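Local coordinates for hydrazine synthase subunit gamma (Candidatus Kuenenia stuttgartiensis, PDB 5C2V), which reduces nitric oxide to hydroxylamine by three electrons, the first half-reaction of the hydrazine synthase complex, using two c-type hemes, at residues Ser87-Thr91 / Ser267-Asp273; Tyr93-Tyr99 / Ile151-Thr157; Phe156-Phe161 / Thr260-Tyr265. All blocks are in the same frame, centred on the assembly; numbering follows the deposited sequence.

Contact 1 of 3, residues Ser87-Thr91 / Ser267-Asp273; sequences SWKNT and SGTYFHD. With CA (calcium ion), chain S; CA (calcium ion), chain U; HEC (heme c), chain B.
Asn90, on the short strand 89-90, meets the loop 267-273 in a buried, calcium-bridged contact near the middle of the chain, where residues lining the heme 1 pocket touch residues lining the heme 2 pocket. The backbone N of Asn90 fastens it to the loop, donating to His272 O at 2.7 Å, with 151° at the hydrogen. As modelled, its ND2 also donates to Phe271 O at 3.1 Å, the acceptor lying only 12° out of the amide plane. A chi1 of 155° swings the amide away from the backbone N and toward the ion, where OD1 of Asn90 stands 2.6 Å from the calcium ion, although the exact placement of amide and ion is less sure. The loop supplies Ser267 OG, 2.6 Å from that calcium ion, and Thr269 O, and two waters add further ligands. Beside this, the CA of Asp273 makes a C-H contact to Trp88 O at 3.3 Å. The loop then turns to the propionates of heme 2: Phe271 N reaches O2A of the heme weakly at 2.8 Å, and His272 ND1 reaches O1D of the heme, also weakly, at 2.7 Å, while His272 NE2 is bonded to Asp251. Lys89 turns its amine to Glu83 and Glu106, and Ser87 serves a second calcium with Asp79 and Glu83. Carboxylates at both of its nitrogens could favour a protonated His272, though the nearby Lys89 amine would work against this, and the calcium ties the two heme surroundings together.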
loop_
_atom_site.group_PDB
_atom_site.type_symbol
_atom_site.label_atom_id
_atom_site.label_comp_id
_atom_site.label_asym_id
_atom_site.label_seq_id
_atom_site.Cartn_x
_atom_site.Cartn_y
_atom_site.Cartn_z
ATOM N N SER C 87 32.927 -32.607 -4.656
ATOM C CA SER C 87 33.468 -33.932 -4.384
ATOM C C SER C 87 32.405 -34.791 -3.723
ATOM O O SER C 87 32.071 -34.567 -2.564
ATOM C CB SER C 87 34.698 -33.845 -3.480
ATOM O OG SER C 87 34.366 -33.289 -2.220
ATOM N N TRP C 88 31.906 -35.786 -4.449
ATOM C CA TRP C 88 30.746 -36.561 -4.014
ATOM C C TRP C 88 31.108 -37.822 -3.237
ATOM O O TRP C 88 32.102 -38.482 -3.540
ATOM C CB TRP C 88 29.894 -36.942 -5.227
ATOM C CG TRP C 88 29.446 -35.764 -6.026
ATOM C CD1 TRP C 88 30.042 -35.250 -7.141
ATOM C CD2 TRP C 88 28.306 -34.940 -5.764
ATOM N NE1 TRP C 88 29.339 -34.159 -7.592
ATOM C CE2 TRP C 88 28.269 -33.947 -6.765
ATOM C CE3 TRP C 88 27.311 -34.946 -4.783
ATOM C CZ2 TRP C 88 27.276 -32.972 -6.810
ATOM C CZ3 TRP C 88 26.327 -33.977 -4.829
ATOM C CH2 TRP C 88 26.317 -33.003 -5.837
ATOM N N LYS C 89 30.297 -38.151 -2.234
ATOM C CA LYS C 89 30.491 -39.385 -1.478
ATOM C C LYS C 89 29.224 -40.222 -1.312
ATOM O O LYS C 89 28.233 -39.787 -0.726
ATOM C CB LYS C 89 31.077 -39.086 -0.100
ATOM C CG LYS C 89 32.549 -38.743 -0.129
ATOM C CD LYS C 89 33.400 -39.902 -0.615
ATOM C CE LYS C 89 34.875 -39.629 -0.369
ATOM N NZ LYS C 89 35.298 -38.318 -0.938
ATOM N N ASN C 90 29.295 -41.432 -1.854
ATOM C CA ASN C 90 28.322 -42.500 -1.655
ATOM C C ASN C 90 28.150 -42.791 -0.160
ATOM O O ASN C 90 29.125 -42.802 0.589
ATOM C CB ASN C 90 28.807 -43.727 -2.457
ATOM C CG ASN C 90 28.300 -45.066 -1.933
ATOM O OD1 ASN C 90 27.294 -45.160 -1.244
ATOM N ND2 ASN C 90 29.024 -46.123 -2.276
ATOM N N THR C 91 26.911 -43.010 0.277
ATOM C CA THR C 91 26.644 -43.264 1.694
ATOM C C THR C 91 27.190 -44.626 2.111
ATOM O O THR C 91 26.854 -45.652 1.520
ATOM C CB THR C 91 25.136 -43.197 2.018
ATOM O OG1 THR C 91 24.633 -41.895 1.693
ATOM C CG2 THR C 91 24.893 -43.471 3.497
ATOM N N SER C 267 24.968 -52.939 -1.319
ATOM C CA SER C 267 25.402 -51.550 -1.442
ATOM C C SER C 267 24.838 -50.992 -2.728
ATOM O O SER C 267 25.182 -51.446 -3.815
ATOM C CB SER C 267 26.933 -51.420 -1.444
ATOM O OG SER C 267 27.354 -50.204 -2.069
ATOM N N GLY C 268 23.961 -50.009 -2.610
ATOM C CA GLY C 268 23.497 -49.320 -3.792
ATOM C C GLY C 268 24.659 -48.519 -4.331
ATOM O O GLY C 268 25.234 -47.718 -3.595
ATOM N N THR C 269 25.014 -48.734 -5.598
ATOM C CA THR C 269 25.910 -47.809 -6.285
ATOM C C THR C 269 27.326 -47.685 -5.661
ATOM O O THR C 269 27.547 -46.933 -4.702
ATOM C CB THR C 269 25.248 -46.439 -6.404
ATOM O OG1 THR C 269 24.015 -46.580 -7.123
ATOM C CG2 THR C 269 26.126 -45.544 -7.184
ATOM N N TYR C 270 28.219 -48.558 -6.125
ATOM C CA TYR C 270 29.596 -48.723 -5.631
ATOM C C TYR C 270 30.650 -47.644 -5.960
ATOM O O TYR C 270 30.361 -46.612 -6.559
ATOM C CB TYR C 270 30.115 -50.070 -6.138
ATOM C CG TYR C 270 29.026 -51.102 -6.112
ATOM C CD1 TYR C 270 28.668 -51.713 -4.924
ATOM C CD2 TYR C 270 28.315 -51.427 -7.261
ATOM C CE1 TYR C 270 27.662 -52.637 -4.880
ATOM C CE2 TYR C 270 27.294 -52.353 -7.226
ATOM C CZ TYR C 270 26.971 -52.954 -6.029
ATOM O OH TYR C 270 25.959 -53.884 -5.976
ATOM N N PHE C 271 31.885 -47.976 -5.582
ATOM C CA PHE C 271 33.040 -47.094 -5.333
ATOM C C PHE C 271 32.784 -45.990 -4.297
ATOM O O PHE C 271 31.913 -46.139 -3.442
ATOM C CB PHE C 271 33.524 -46.459 -6.644
ATOM C CG PHE C 271 34.211 -47.427 -7.568
ATOM C CD1 PHE C 271 34.962 -48.473 -7.058
ATOM C CD2 PHE C 271 34.108 -47.289 -8.941
ATOM C CE1 PHE C 271 35.595 -49.367 -7.901
ATOM C CE2 PHE C 271 34.739 -48.182 -9.791
ATOM C CZ PHE C 271 35.484 -49.221 -9.269
ATOM N N HIS C 272 33.521 -44.882 -4.385
ATOM C CA HIS C 272 33.432 -43.841 -3.351
ATOM C C HIS C 272 32.383 -42.765 -3.630
ATOM O O HIS C 272 31.654 -42.348 -2.730
ATOM C CB HIS C 272 34.805 -43.196 -3.101
ATOM C CG HIS C 272 35.296 -42.321 -4.213
ATOM N ND1 HIS C 272 35.664 -42.816 -5.447
ATOM C CD2 HIS C 272 35.509 -40.988 -4.263
ATOM C CE1 HIS C 272 36.066 -41.819 -6.213
ATOM N NE2 HIS C 272 35.984 -40.698 -5.521
ATOM N N ASP C 273 32.326 -42.312 -4.877
ATOM C CA ASP C 273 31.406 -41.253 -5.267
ATOM C C ASP C 273 30.119 -41.861 -5.789
ATOM O O ASP C 273 29.173 -41.154 -6.136
ATOM C CB ASP C 273 32.036 -40.351 -6.330
ATOM C CG ASP C 273 32.314 -41.088 -7.628
ATOM O OD1 ASP C 273 32.463 -42.327 -7.593
ATOM O OD2 ASP C 273 32.382 -40.425 -8.686
HETATM CA CA CA S . 27.591 -47.620 -1.894
HETATM CA CA CA U . 32.049 -33.229 -0.624
HETATM FE FE HEC B . 38.458 -53.579 -5.674
HETATM C CHA HEC B . 36.336 -51.131 -4.531
HETATM C CHB HEC B . 35.773 -55.508 -6.553
HETATM C CHC HEC B . 40.538 -55.667 -7.463
HETATM C CHD HEC B . 41.173 -51.879 -4.499
HETATM N NA HEC B . 36.425 -53.350 -5.584
HETATM C C1A HEC B . 35.754 -52.280 -5.024
HETATM C C2A HEC B . 34.336 -52.583 -5.052
HETATM C C3A HEC B . 34.179 -53.787 -5.608
HETATM C C4A HEC B . 35.490 -54.297 -5.957
HETATM C CMA HEC B . 32.834 -54.512 -5.837
HETATM C CAA HEC B . 33.204 -51.674 -4.525
HETATM C CBA HEC B . 33.285 -51.586 -3.004
HETATM C CGA HEC B . 32.340 -50.525 -2.502
HETATM O O1A HEC B . 32.064 -50.499 -1.276
HETATM O O2A HEC B . 31.860 -49.709 -3.330
HETATM N NB HEC B . 38.214 -55.325 -6.743
HETATM C C1B HEC B . 36.989 -55.855 -7.102
HETATM C C2B HEC B . 37.211 -56.823 -8.156
HETATM C C3B HEC B . 38.528 -56.872 -8.403
HETATM C C4B HEC B . 39.185 -55.925 -7.521
HETATM C CMB HEC B . 36.103 -57.654 -8.842
HETATM C CAB HEC B . 39.249 -57.757 -9.447
HETATM C CBB HEC B . 38.930 -57.271 -10.878
HETATM N NC HEC B . 40.482 -53.746 -5.934
HETATM C C1C HEC B . 41.140 -54.675 -6.717
HETATM C C2C HEC B . 42.553 -54.346 -6.703
HETATM C C3C HEC B . 42.738 -53.380 -5.796
HETATM C C4C HEC B . 41.432 -52.929 -5.354
HETATM C CMC HEC B . 43.660 -55.228 -7.322
HETATM C CAC HEC B . 44.088 -52.746 -5.382
HETATM C CBC HEC B . 44.707 -51.964 -6.562
HETATM N ND HEC B . 38.712 -51.801 -4.603
HETATM C C1D HEC B . 39.962 -51.232 -4.374
HETATM C C2D HEC B . 39.783 -49.850 -3.986
HETATM C C3D HEC B . 38.264 -49.621 -3.994
HETATM C C4D HEC B . 37.686 -50.886 -4.392
HETATM C CMD HEC B . 40.886 -48.828 -3.632
HETATM C CAD HEC B . 37.502 -48.319 -3.664
HETATM C CBD HEC B . 37.814 -47.271 -4.727
HETATM C CGD HEC B . 36.857 -46.117 -4.600
HETATM O O1D HEC B . 36.932 -45.181 -5.438
HETATM O O2D HEC B . 36.019 -46.135 -3.662
HETATM O O HOH W 1 27.994 -48.098 0.436
HETATM O O HOH W 2 25.264 -47.580 -1.475
HETATM O O HOH W 3 30.684 -35.070 0.118
#

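Contact 2 of 3, residues Tyr93-Tyr99 / Ile151-Thr157; sequences YIRGGRY and IRALEFT
Arg95 reaches over to Glu155, its NH1 donating to Glu155 O at 2.5 Å, nearly along the C=O axis and in the guanidinium plane, while one face of the guanidinium lies against Thr157 CG2. The bend at chi2 (-60°) brings the arginine back along this strip of backbone. Next to it Gly96 N donates to Leu154 O at 2.9 Å from above the carbonyl plane, 61° out of it. Gly96 CA sits over one face of the Phe156 ring, 4.1 Å from the ring centroid, a CH-pi contact. At the other end Tyr99 OH donates to Glu155 OE1 at 3.0 Å on the syn lone pair, and accepts from Arg98 NH2 at 3.3 Å. These contacts join the loop following strand 89-90 to the end of helix 141-152, part of the first heme lobe: Ile151 lies beside Cys126, and Ile94, whose CD1 is 3.7 Å from Leu154 CD1, packs on the heme ligand His67. A water accepts from Arg98 N and lies within bonding reach of both Arg152 O and Leu154 O. Farther out, Arg70 O holds Arg95 NE, Ser36 O holds Arg152 NH1, and Glu155 shares backbone hydrogen bonds with the beta subunit, which also packs on Leu154 and Arg95.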
loop_
_atom_site.group_PDB
_atom_site.type_symbol
_atom_site.label_atom_id
_atom_site.label_comp_id
_atom_site.label_asym_id
_atom_site.label_seq_id
_atom_site.Cartn_x
_atom_site.Cartn_y
_atom_site.Cartn_z
ATOM N N TYR C 93 28.163 -48.167 3.672
ATOM C CA TYR C 93 27.487 -49.358 4.167
ATOM C C TYR C 93 28.075 -49.712 5.532
ATOM O O TYR C 93 29.263 -50.014 5.638
ATOM C CB TYR C 93 27.658 -50.504 3.164
ATOM C CG TYR C 93 26.821 -51.735 3.420
ATOM C CD1 TYR C 93 25.508 -51.812 2.975
ATOM C CD2 TYR C 93 27.353 -52.835 4.078
ATOM C CE1 TYR C 93 24.745 -52.943 3.193
ATOM C CE2 TYR C 93 26.598 -53.968 4.299
ATOM C CZ TYR C 93 25.293 -54.016 3.861
ATOM O OH TYR C 93 24.537 -55.145 4.083
ATOM N N ILE C 94 27.248 -49.673 6.574
ATOM C CA ILE C 94 27.763 -49.739 7.943
ATOM C C ILE C 94 27.727 -51.118 8.613
ATOM O O ILE C 94 28.068 -51.234 9.790
ATOM C CB ILE C 94 27.025 -48.737 8.864
ATOM C CG1 ILE C 94 25.516 -48.963 8.826
ATOM C CG2 ILE C 94 27.355 -47.308 8.466
ATOM C CD1 ILE C 94 24.750 -48.079 9.788
ATOM N N ARG C 95 27.311 -52.157 7.894
ATOM C CA ARG C 95 27.407 -53.509 8.443
ATOM C C ARG C 95 28.868 -53.943 8.516
ATOM O O ARG C 95 29.626 -53.749 7.565
ATOM C CB ARG C 95 26.609 -54.514 7.609
ATOM C CG ARG C 95 25.100 -54.346 7.663
ATOM C CD ARG C 95 24.568 -54.496 9.079
ATOM N NE ARG C 95 23.120 -54.684 9.097
ATOM C CZ ARG C 95 22.521 -55.864 9.227
ATOM N NH1 ARG C 95 23.245 -56.966 9.364
ATOM N NH2 ARG C 95 21.197 -55.942 9.228
ATOM N N GLY C 96 29.256 -54.524 9.648
ATOM C CA GLY C 96 30.618 -54.993 9.844
ATOM C C GLY C 96 31.647 -53.883 9.746
ATOM O O GLY C 96 32.661 -54.022 9.062
ATOM N N GLY C 97 31.387 -52.778 10.436
ATOM C CA GLY C 97 32.235 -51.605 10.343
ATOM C C GLY C 97 33.517 -51.668 11.151
ATOM O O GLY C 97 34.531 -51.093 10.755
ATOM N N ARG C 98 33.480 -52.365 12.283
ATOM C CA ARG C 98 34.619 -52.391 13.197
ATOM C C ARG C 98 35.774 -53.245 12.679
ATOM O O ARG C 98 36.914 -53.087 13.112
ATOM C CB ARG C 98 34.185 -52.899 14.575
ATOM C CG ARG C 98 33.796 -54.371 14.611
ATOM C CD ARG C 98 33.600 -54.854 16.041
ATOM N NE ARG C 98 33.319 -56.286 16.101
ATOM C CZ ARG C 98 33.204 -56.981 17.228
ATOM N NH1 ARG C 98 33.347 -56.377 18.400
ATOM N NH2 ARG C 98 32.948 -58.281 17.184
ATOM N N TYR C 99 35.475 -54.146 11.750
ATOM C CA TYR C 99 36.464 -55.109 11.275
ATOM C C TYR C 99 37.488 -54.502 10.320
ATOM O O TYR C 99 38.547 -55.087 10.093
ATOM C CB TYR C 99 35.766 -56.288 10.595
ATOM C CG TYR C 99 34.897 -57.098 11.529
ATOM C CD1 TYR C 99 35.257 -57.278 12.858
ATOM C CD2 TYR C 99 33.717 -57.678 11.086
ATOM C CE1 TYR C 99 34.468 -58.016 13.717
ATOM C CE2 TYR C 99 32.920 -58.417 11.939
ATOM C CZ TYR C 99 33.300 -58.583 13.254
ATOM O OH TYR C 99 32.511 -59.318 14.107
ATOM N N ILE C 151 27.173 -49.184 16.378
ATOM C CA ILE C 151 27.788 -49.324 15.061
ATOM C C ILE C 151 28.729 -50.526 15.001
ATOM O O ILE C 151 28.732 -51.277 14.025
ATOM C CB ILE C 151 28.559 -48.053 14.677
ATOM C CG1 ILE C 151 27.600 -46.867 14.608
ATOM C CG2 ILE C 151 29.270 -48.234 13.346
ATOM C CD1 ILE C 151 28.229 -45.575 15.024
ATOM N N ARG C 152 29.520 -50.704 16.054
ATOM C CA ARG C 152 30.473 -51.807 16.124
ATOM C C ARG C 152 29.773 -53.158 16.228
ATOM O O ARG C 152 30.330 -54.187 15.845
ATOM C CB ARG C 152 31.417 -51.614 17.315
ATOM C CG ARG C 152 32.372 -50.442 17.159
ATOM C CD ARG C 152 33.010 -50.050 18.483
ATOM N NE ARG C 152 33.870 -51.099 19.025
ATOM C CZ ARG C 152 34.593 -50.967 20.132
ATOM N NH1 ARG C 152 34.562 -49.829 20.814
ATOM N NH2 ARG C 152 35.349 -51.969 20.558
ATOM N N ALA C 153 28.547 -53.149 16.742
ATOM C CA ALA C 153 27.799 -54.380 16.971
ATOM C C ALA C 153 27.073 -54.856 15.717
ATOM O O ALA C 153 26.419 -55.899 15.729
ATOM C CB ALA C 153 26.809 -54.187 18.108
ATOM N N LEU C 154 27.189 -54.091 14.636
ATOM C CA LEU C 154 26.545 -54.453 13.378
ATOM C C LEU C 154 27.346 -55.511 12.626
ATOM O O LEU C 154 28.543 -55.349 12.387
ATOM C CB LEU C 154 26.348 -53.215 12.501
ATOM C CG LEU C 154 25.284 -52.228 12.987
ATOM C CD1 LEU C 154 25.220 -51.008 12.080
ATOM C CD2 LEU C 154 23.925 -52.909 13.076
ATOM N N GLU C 155 26.671 -56.594 12.253
ATOM C CA GLU C 155 27.308 -57.717 11.574
ATOM C C GLU C 155 26.763 -57.886 10.161
ATOM O O GLU C 155 25.649 -57.454 9.864
ATOM C CB GLU C 155 27.106 -59.010 12.369
ATOM C CG GLU C 155 27.608 -58.956 13.804
ATOM C CD GLU C 155 29.121 -59.004 13.902
ATOM O OE1 GLU C 155 29.772 -59.379 12.905
ATOM O OE2 GLU C 155 29.657 -58.669 14.979
ATOM N N PHE C 156 27.554 -58.511 9.293
ATOM C CA PHE C 156 27.143 -58.752 7.914
ATOM C C PHE C 156 25.896 -59.631 7.831
ATOM O O PHE C 156 25.677 -60.498 8.676
ATOM C CB PHE C 156 28.283 -59.396 7.119
ATOM C CG PHE C 156 29.497 -58.522 6.974
ATOM C CD1 PHE C 156 29.461 -57.386 6.182
ATOM C CD2 PHE C 156 30.680 -58.843 7.621
ATOM C CE1 PHE C 156 30.578 -56.581 6.046
ATOM C CE2 PHE C 156 31.799 -58.043 7.488
ATOM C CZ PHE C 156 31.749 -56.911 6.699
ATOM N N THR C 157 25.079 -59.391 6.809
ATOM C CA THR C 157 23.857 -60.161 6.600
ATOM C C THR C 157 24.132 -61.509 5.943
ATOM O O THR C 157 23.475 -62.504 6.246
ATOM C CB THR C 157 22.847 -59.391 5.726
ATOM O OG1 THR C 157 23.420 -59.139 4.437
ATOM C CG2 THR C 157 22.470 -58.071 6.375
HETATM O O HOH W 4 30.702 -53.908 12.936
#

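Contact 3 of 3, residues Phe156-Phe161 / Thr260-Tyr265; sequences FTGSPF and TLRDIY. With HEC (heme c), chain B.
A type II beta turn from Leu261 to Ile264 presents Asp263 to the loop 156-161, and the aspartate carboxylate grips two successive backbone amides there. Thr157 N donates to Asp263 OD2 at 2.7 Å and Gly158 N donates to Asp263 OD1 at 2.9 Å, each on the syn lone pair of its oxygen. Asp263, at the third position of the turn, has positive phi (57°), as that turn type requires. Beside it Thr157 OG1 and Tyr265 OH are hydrogen-bonded at 2.8 Å, the hydroxyl meeting the tyrosine at its ring edge. Pro160 CD covers one face of the Tyr265 ring, 3.8 Å from its centroid and 17° off the normal. From the second position of the turn, Arg262 CB lies over a face of the Phe156 ring, 3.6 Å from the centroid, while Ala199 O receives Arg262 NH1. An ST turn overlaps its start, Thr260 OG1 accepting from Arg262 N at 3.0 Å and also bonded to Leu200 O. Leu261 CD2 and Ile264 CD1 face the other way onto heme 2, the former 3.5 Å from C3A of the heme. The same short turn thus lays two apolar side chains against the heme while directing its carboxylate to backbone N-H groups, which would help to stabilise the negative charge.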
loop_
_atom_site.group_PDB
_atom_site.type_symbol
_atom_site.label_atom_id
_atom_site.label_comp_id
_atom_site.label_asym_id
_atom_site.label_seq_id
_atom_site.Cartn_x
_atom_site.Cartn_y
_atom_site.Cartn_z
ATOM N N PHE C 156 27.554 -58.511 9.293
ATOM C CA PHE C 156 27.143 -58.752 7.914
ATOM C C PHE C 156 25.896 -59.631 7.831
ATOM O O PHE C 156 25.677 -60.498 8.676
ATOM C CB PHE C 156 28.283 -59.396 7.119
ATOM C CG PHE C 156 29.497 -58.522 6.974
ATOM C CD1 PHE C 156 29.461 -57.386 6.182
ATOM C CD2 PHE C 156 30.680 -58.843 7.621
ATOM C CE1 PHE C 156 30.578 -56.581 6.046
ATOM C CE2 PHE C 156 31.799 -58.043 7.488
ATOM C CZ PHE C 156 31.749 -56.911 6.699
ATOM N N THR C 157 25.079 -59.391 6.809
ATOM C CA THR C 157 23.857 -60.161 6.600
ATOM C C THR C 157 24.132 -61.509 5.943
ATOM O O THR C 157 23.475 -62.504 6.246
ATOM C CB THR C 157 22.847 -59.391 5.726
ATOM O OG1 THR C 157 23.420 -59.139 4.437
ATOM C CG2 THR C 157 22.470 -58.071 6.375
ATOM N N GLY C 158 25.107 -61.534 5.039
ATOM C CA GLY C 158 25.381 -62.719 4.246
ATOM C C GLY C 158 24.571 -62.702 2.964
ATOM O O GLY C 158 23.482 -62.129 2.919
ATOM N N SER C 159 25.094 -63.338 1.920
ATOM C CA SER C 159 24.466 -63.289 0.603
ATOM C C SER C 159 23.331 -64.301 0.440
ATOM O O SER C 159 23.500 -65.488 0.723
ATOM C CB SER C 159 25.512 -63.513 -0.489
ATOM O OG SER C 159 24.927 -63.427 -1.776
ATOM N N PRO C 160 22.163 -63.819 -0.013
ATOM C CA PRO C 160 20.953 -64.591 -0.329
ATOM C C PRO C 160 21.070 -65.452 -1.587
ATOM O O PRO C 160 20.252 -66.347 -1.799
ATOM C CB PRO C 160 19.896 -63.504 -0.531
ATOM C CG PRO C 160 20.667 -62.327 -1.003
ATOM C CD PRO C 160 21.966 -62.378 -0.252
ATOM N N PHE C 161 22.080 -65.178 -2.405
ATOM C CA PHE C 161 22.152 -65.699 -3.768
ATOM C C PHE C 161 22.826 -67.067 -3.872
ATOM O O PHE C 161 23.115 -67.542 -4.971
ATOM C CB PHE C 161 22.858 -64.689 -4.673
ATOM C CG PHE C 161 22.057 -63.441 -4.910
ATOM C CD1 PHE C 161 21.021 -63.436 -5.830
ATOM C CD2 PHE C 161 22.325 -62.281 -4.204
ATOM C CE1 PHE C 161 20.274 -62.295 -6.048
ATOM C CE2 PHE C 161 21.581 -61.136 -4.418
ATOM C CZ PHE C 161 20.554 -61.144 -5.341
ATOM N N THR C 260 35.104 -53.512 2.186
ATOM C CA THR C 260 34.848 -54.947 2.167
ATOM C C THR C 260 33.996 -55.317 0.958
ATOM O O THR C 260 33.234 -54.495 0.451
ATOM C CB THR C 260 34.132 -55.415 3.448
ATOM O OG1 THR C 260 33.900 -56.827 3.382
ATOM C CG2 THR C 260 32.798 -54.697 3.610
ATOM N N LEU C 261 34.137 -56.553 0.489
ATOM C CA LEU C 261 33.279 -57.049 -0.580
ATOM C C LEU C 261 32.116 -57.854 -0.007
ATOM O O LEU C 261 31.264 -58.345 -0.746
ATOM C CB LEU C 261 34.079 -57.895 -1.571
ATOM C CG LEU C 261 35.182 -57.152 -2.329
ATOM C CD1 LEU C 261 35.686 -57.982 -3.500
ATOM C CD2 LEU C 261 34.693 -55.789 -2.798
ATOM N N ARG C 262 32.088 -57.986 1.316
ATOM C CA ARG C 262 30.985 -58.656 1.994
ATOM C C ARG C 262 29.719 -57.811 1.891
ATOM O O ARG C 262 29.768 -56.591 2.057
ATOM C CB ARG C 262 31.330 -58.923 3.461
ATOM C CG ARG C 262 32.520 -59.847 3.669
ATOM C CD ARG C 262 32.167 -61.298 3.373
ATOM N NE ARG C 262 31.127 -61.801 4.267
ATOM C CZ ARG C 262 31.353 -62.261 5.493
ATOM N NH1 ARG C 262 32.586 -62.282 5.981
ATOM N NH2 ARG C 262 30.345 -62.699 6.235
ATOM N N ASP C 263 28.597 -58.468 1.608
ATOM C CA ASP C 263 27.306 -57.802 1.434
ATOM C C ASP C 263 27.345 -56.733 0.346
ATOM O O ASP C 263 26.592 -55.762 0.396
ATOM C CB ASP C 263 26.836 -57.170 2.748
ATOM C CG ASP C 263 26.410 -58.197 3.772
ATOM O OD1 ASP C 263 26.075 -59.334 3.378
ATOM O OD2 ASP C 263 26.401 -57.862 4.973
ATOM N N ILE C 264 28.219 -56.917 -0.640
ATOM C CA ILE C 264 28.358 -55.947 -1.720
ATOM C C ILE C 264 27.120 -55.967 -2.615
ATOM O O ILE C 264 26.910 -55.066 -3.421
ATOM C CB ILE C 264 29.622 -56.212 -2.565
ATOM C CG1 ILE C 264 30.050 -54.947 -3.314
ATOM C CG2 ILE C 264 29.399 -57.368 -3.523
ATOM C CD1 ILE C 264 30.410 -53.794 -2.406
ATOM N N TYR C 265 26.299 -56.998 -2.460
ATOM C CA TYR C 265 25.041 -57.081 -3.187
ATOM C C TYR C 265 24.086 -55.989 -2.716
ATOM O O TYR C 265 23.240 -55.519 -3.477
ATOM C CB TYR C 265 24.400 -58.459 -2.997
ATOM C CG TYR C 265 23.747 -58.641 -1.645
ATOM C CD1 TYR C 265 24.507 -58.918 -0.516
ATOM C CD2 TYR C 265 22.370 -58.528 -1.496
ATOM C CE1 TYR C 265 23.914 -59.078 0.724
ATOM C CE2 TYR C 265 21.769 -58.687 -0.261
ATOM C CZ TYR C 265 22.545 -58.963 0.844
ATOM O OH TYR C 265 21.949 -59.122 2.074
HETATM FE FE HEC B . 38.458 -53.579 -5.674
HETATM C CHA HEC B . 36.336 -51.131 -4.531
HETATM C CHB HEC B . 35.773 -55.508 -6.553
HETATM C CHC HEC B . 40.538 -55.667 -7.463
HETATM C CHD HEC B . 41.173 -51.879 -4.499
HETATM N NA HEC B . 36.425 -53.350 -5.584
HETATM C C1A HEC B . 35.754 -52.280 -5.024
HETATM C C2A HEC B . 34.336 -52.583 -5.052
HETATM C C3A HEC B . 34.179 -53.787 -5.608
HETATM C C4A HEC B . 35.490 -54.297 -5.957
HETATM C CMA HEC B . 32.834 -54.512 -5.837
HETATM C CAA HEC B . 33.204 -51.674 -4.525
HETATM C CBA HEC B . 33.285 -51.586 -3.004
HETATM C CGA HEC B . 32.340 -50.525 -2.502
HETATM O O1A HEC B . 32.064 -50.499 -1.276
HETATM O O2A HEC B . 31.860 -49.709 -3.330
HETATM N NB HEC B . 38.214 -55.325 -6.743
HETATM C C1B HEC B . 36.989 -55.855 -7.102
HETATM C C2B HEC B . 37.211 -56.823 -8.156
HETATM C C3B HEC B . 38.528 -56.872 -8.403
HETATM C C4B HEC B . 39.185 -55.925 -7.521
HETATM C CMB HEC B . 36.103 -57.654 -8.842
HETATM C CAB HEC B . 39.249 -57.757 -9.447
HETATM C CBB HEC B . 38.930 -57.271 -10.878
HETATM N NC HEC B . 40.482 -53.746 -5.934
HETATM C C1C HEC B . 41.140 -54.675 -6.717
HETATM C C2C HEC B . 42.553 -54.346 -6.703
HETATM C C3C HEC B . 42.738 -53.380 -5.796
HETATM C C4C HEC B . 41.432 -52.929 -5.354
HETATM C CMC HEC B . 43.660 -55.228 -7.322
HETATM C CAC HEC B . 44.088 -52.746 -5.382
HETATM C CBC HEC B . 44.707 -51.964 -6.562
HETATM N ND HEC B . 38.712 -51.801 -4.603
HETATM C C1D HEC B . 39.962 -51.232 -4.374
HETATM C C2D HEC B . 39.783 -49.850 -3.986
HETATM C C3D HEC B . 38.264 -49.621 -3.994
HETATM C C4D HEC B . 37.686 -50.886 -4.392
HETATM C CMD HEC B . 40.886 -48.828 -3.632
HETATM C CAD HEC B . 37.502 -48.319 -3.664
HETATM C CBD HEC B . 37.814 -47.271 -4.727
HETATM C CGD HEC B . 36.857 -46.117 -4.600
HETATM O O1D HEC B . 36.932 -45.181 -5.438
HETATM O O2D HEC B . 36.019 -46.135 -3.662
#

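Contact 1 is the buried one, contact 2 is partly buried and contact 3 lies nearer the surface. Their chemistry follows: a metal ion and heme propionates in contact 1, backbone and side-chain hydrogen bonds with a CH-pi contact in contact 2, and in contact 3 a carboxylate on backbone amides, again with CH-pi packing. Contacts 2 and 3 share Phe156 and Thr157, and the Phe156 ring takes Gly96 on one face and Arg262 on the other. Segments 260-265 and 267-273 both lie in the loop between strand 256-257 and helix 301-312; both touch heme 2, and Tyr270 OH probably bonds to Ile264 O. Contacts 1 and 2 have segments adjoining in sequence, although their centres are about 17 Å apart.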